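Local coordinates for protein Fe(2+) transporter FeoB (Escherichia coli, PDB 3I8S) that transports ferrous iron into the cell in a GTP-driven system, its cytosolic N-terminal domain serving as the GTP-binding G protein module, at residues A[14-19]-A[90-95]. Residues are numbered along the deposited sequence; the frame is centred on the assembly and turned at random. Where two conformers were deposited one is given.
Sequences SGKTTL and INVVDA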
ATOM      1  N   SER A  14      11.193  -2.819   8.086  1.00 24.85           N
ATOM      2  CA  SER A  14      10.123  -1.980   8.659  1.00 26.01           C
ATOM      3  C   SER A  14       9.505  -2.580   9.908  1.00 26.81           C
ATOM      4  O   SER A  14       8.591  -1.979  10.487  1.00 29.01           O
ATOM      5  CB  SER A  14       9.040  -1.694   7.633  1.00 25.96           C
ATOM      6  OG  SER A  14       8.384  -2.871   7.191  1.00 26.56           O
ATOM      7  N   GLY A  15       9.994  -3.740  10.327  1.00 27.19           N
ATOM      8  CA  GLY A  15       9.397  -4.480  11.437  1.00 27.58           C
ATOM      9  C   GLY A  15       8.370  -5.511  10.993  1.00 27.59           C
ATOM     10  O   GLY A  15       7.715  -6.162  11.795  1.00 27.11           O
ATOM     11  N   LYS A  16       8.245  -5.685   9.689  0.50 28.12           N
ATOM     12  CA  LYS A  16       7.193  -6.540   9.154  0.50 27.47           C
ATOM     13  C   LYS A  16       7.493  -8.008   9.455  0.50 27.16           C
ATOM     14  O   LYS A  16       6.579  -8.779   9.791  0.50 27.16           O
ATOM     15  CB  LYS A  16       7.033  -6.240   7.666  0.50 27.44           C
ATOM     16  CG  LYS A  16       5.828  -6.820   7.015  0.50 28.37           C
ATOM     17  CD  LYS A  16       5.946  -6.656   5.521  0.50 28.82           C
ATOM     18  CE  LYS A  16       6.945  -7.643   4.936  0.50 30.96           C
ATOM     19  NZ  LYS A  16       7.720  -7.004   3.854  0.50 32.89           N
ATOM     20  N   THR A  17       8.763  -8.406   9.377  1.00 27.28           N
ATOM     21  CA  THR A  17       9.127  -9.755   9.709  1.00 27.47           C
ATOM     22  C   THR A  17       8.872 -10.102  11.173  1.00 27.11           C
ATOM     23  O   THR A  17       8.393 -11.198  11.471  1.00 26.76           O
ATOM     24  CB  THR A  17      10.576 -10.042   9.365  1.00 28.10           C
ATOM     25  OG1 THR A  17      10.703  -9.873   7.956  1.00 32.71           O
ATOM     26  CG2 THR A  17      10.971 -11.424   9.770  1.00 29.74           C
ATOM     27  N   THR A  18       9.224  -9.193  12.080  1.00 26.27           N
ATOM     28  CA  THR A  18       9.002  -9.481  13.496  0.50 26.37           C
ATOM     29  C   THR A  18       7.499  -9.546  13.800  1.00 25.08           C
ATOM     30  O   THR A  18       7.088 -10.432  14.583  1.00 24.26           O
ATOM     31  CB  THR A  18       9.682  -8.483  14.414  0.50 26.57           C
ATOM     32  OG1 THR A  18       9.198  -7.174  14.101  0.50 29.60           O
ATOM     33  CG2 THR A  18      11.226  -8.564  14.244  0.50 26.45           C
ATOM     34  N   LEU A  19       6.708  -8.668  13.185  1.00 25.35           N
ATOM     35  CA  LEU A  19       5.238  -8.690  13.345  1.00 24.92           C
ATOM     36  C   LEU A  19       4.670 -10.024  12.842  1.00 24.57           C
ATOM     37  O   LEU A  19       3.820 -10.641  13.480  1.00 24.78           O
ATOM     38  CB  LEU A  19       4.533  -7.501  12.676  1.00 25.23           C
ATOM     39  CG  LEU A  19       3.004  -7.448  12.861  1.00 25.26           C
ATOM     40  CD1 LEU A  19       2.606  -7.602  14.398  1.00 24.29           C
ATOM     41  CD2 LEU A  19       2.420  -6.164  12.230  1.00 25.76           C
ATOM     42  N   ILE A  90      -2.427  -5.455   5.892  1.00 24.45           N
ATOM     43  CA  ILE A  90      -1.845  -4.753   7.035  1.00 23.82           C
ATOM     44  C   ILE A  90      -0.565  -4.197   6.501  1.00 22.84           C
ATOM     45  O   ILE A  90       0.328  -4.942   6.033  1.00 23.62           O
ATOM     46  CB  ILE A  90      -1.581  -5.652   8.275  1.00 24.31           C
ATOM     47  CG1 ILE A  90      -2.933  -6.148   8.808  1.00 24.93           C
ATOM     48  CG2 ILE A  90      -0.796  -4.856   9.369  1.00 23.72           C
ATOM     49  CD1 ILE A  90      -2.794  -7.209   9.828  1.00 25.04           C
ATOM     50  N   ASN A  91      -0.498  -2.878   6.527  1.00 23.80           N
ATOM     51  CA  ASN A  91       0.642  -2.141   6.037  1.00 23.53           C
ATOM     52  C   ASN A  91       1.497  -1.702   7.191  1.00 23.53           C
ATOM     53  O   ASN A  91       1.085  -0.842   7.953  1.00 24.46           O
ATOM     54  CB  ASN A  91       0.162  -0.959   5.202  1.00 24.17           C
ATOM     55  CG  ASN A  91       1.299  -0.046   4.710  1.00 23.67           C
ATOM     56  OD1 ASN A  91       2.465  -0.457   4.465  1.00 26.64           O
ATOM     57  ND2 ASN A  91       0.934   1.204   4.529  1.00 21.23           N
ATOM     58  N   VAL A  92       2.646  -2.337   7.332  1.00 22.87           N
ATOM     59  CA  VAL A  92       3.596  -2.044   8.439  1.00 22.95           C
ATOM     60  C   VAL A  92       4.418  -0.831   8.085  1.00 24.07           C
ATOM     61  O   VAL A  92       5.124  -0.841   7.078  1.00 25.61           O
ATOM     62  CB  VAL A  92       4.448  -3.249   8.784  1.00 24.05           C
ATOM     63  CG1 VAL A  92       5.264  -2.923  10.006  1.00 23.38           C
ATOM     64  CG2 VAL A  92       3.539  -4.475   9.011  1.00 27.94           C
ATOM     65  N   VAL A  93       4.280   0.232   8.872  1.00 22.36           N
ATOM     66  CA  VAL A  93       4.878   1.525   8.577  1.00 22.83           C
ATOM     67  C   VAL A  93       5.823   1.916   9.679  1.00 22.96           C
ATOM     68  O   VAL A  93       5.463   1.943  10.835  1.00 23.70           O
ATOM     69  CB  VAL A  93       3.782   2.630   8.382  1.00 21.94           C
ATOM     70  CG1 VAL A  93       4.414   4.081   8.374  1.00 21.39           C
ATOM     71  CG2 VAL A  93       2.958   2.306   7.121  1.00 22.29           C
ATOM     72  N   ASP A  94       7.073   2.145   9.312  1.00 22.84           N
ATOM     73  CA  ASP A  94       8.140   2.618  10.211  1.00 22.27           C
ATOM     74  C   ASP A  94       7.936   4.103  10.621  1.00 21.96           C
ATOM     75  O   ASP A  94       8.214   4.985   9.832  1.00 22.67           O
ATOM     76  CB  ASP A  94       9.495   2.405   9.509  1.00 23.04           C
ATOM     77  CG  ASP A  94      10.702   2.913  10.303  1.00 22.70           C
ATOM     78  OD1 ASP A  94      10.551   3.377  11.466  1.00 24.64           O
ATOM     79  OD2 ASP A  94      11.876   2.842   9.787  1.00 22.60           O
ATOM     80  N   ALA A  95       7.482   4.358  11.861  1.00 22.16           N
ATOM     81  CA  ALA A  95       7.316   5.735  12.375  1.00 22.50           C
ATOM     82  C   ALA A  95       8.572   6.635  12.281  1.00 21.83           C
ATOM     83  O   ALA A  95       8.462   7.865  12.214  1.00 23.16           O
ATOM     84  CB  ALA A  95       6.773   5.711  13.824  1.00 23.11           C
TER
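Val-92 meets the P-loop with a forked side chain, and its two methyls do different work. With CG1 anti to the backbone N (chi1 -174°), that methyl lies against the backbone of the loop, 3.5 Å from Ser-14 O and next to Gly-15, the N-cap of helix 16-24. The other branch, CG2, turns to the first turn of the helix, where it meets Lys-16 CG and, at 3.8 Å, Leu-19 CD2. Lys-16 gives the strand the aliphatic root of its chain, CB and CG, the latter anti to the backbone N; bends farther out lead the ammonium, in one of two modelled conformers, away to Leu-57 O. Leu-19, its CG likewise anti (chi1 -178°), extends CD2 to Val-92 and more loosely to Ile-90 CG2, at 4.5 Å, and also touches Ile-156 and Leu-159 of helix 154-164. Ser-14 OG stays 3.8 Å from Val-92 O and bonds instead to Asn-11 O within the loop. An alanine in place of Val-92 would probably leave a gap against Gly-15 and Lys-16, depriving Leu-19 CD2 of its closer partner here. This is the P-loop NTPase scheme, with the GTP-binding loop and its helix seated on strand 88-94, neighbour of strand 4-10. No hydrogen bond joins the two segments; apolar contact meets the lysine's base, leaving its charged tip to Leu-57 O, probably part of the GTP site.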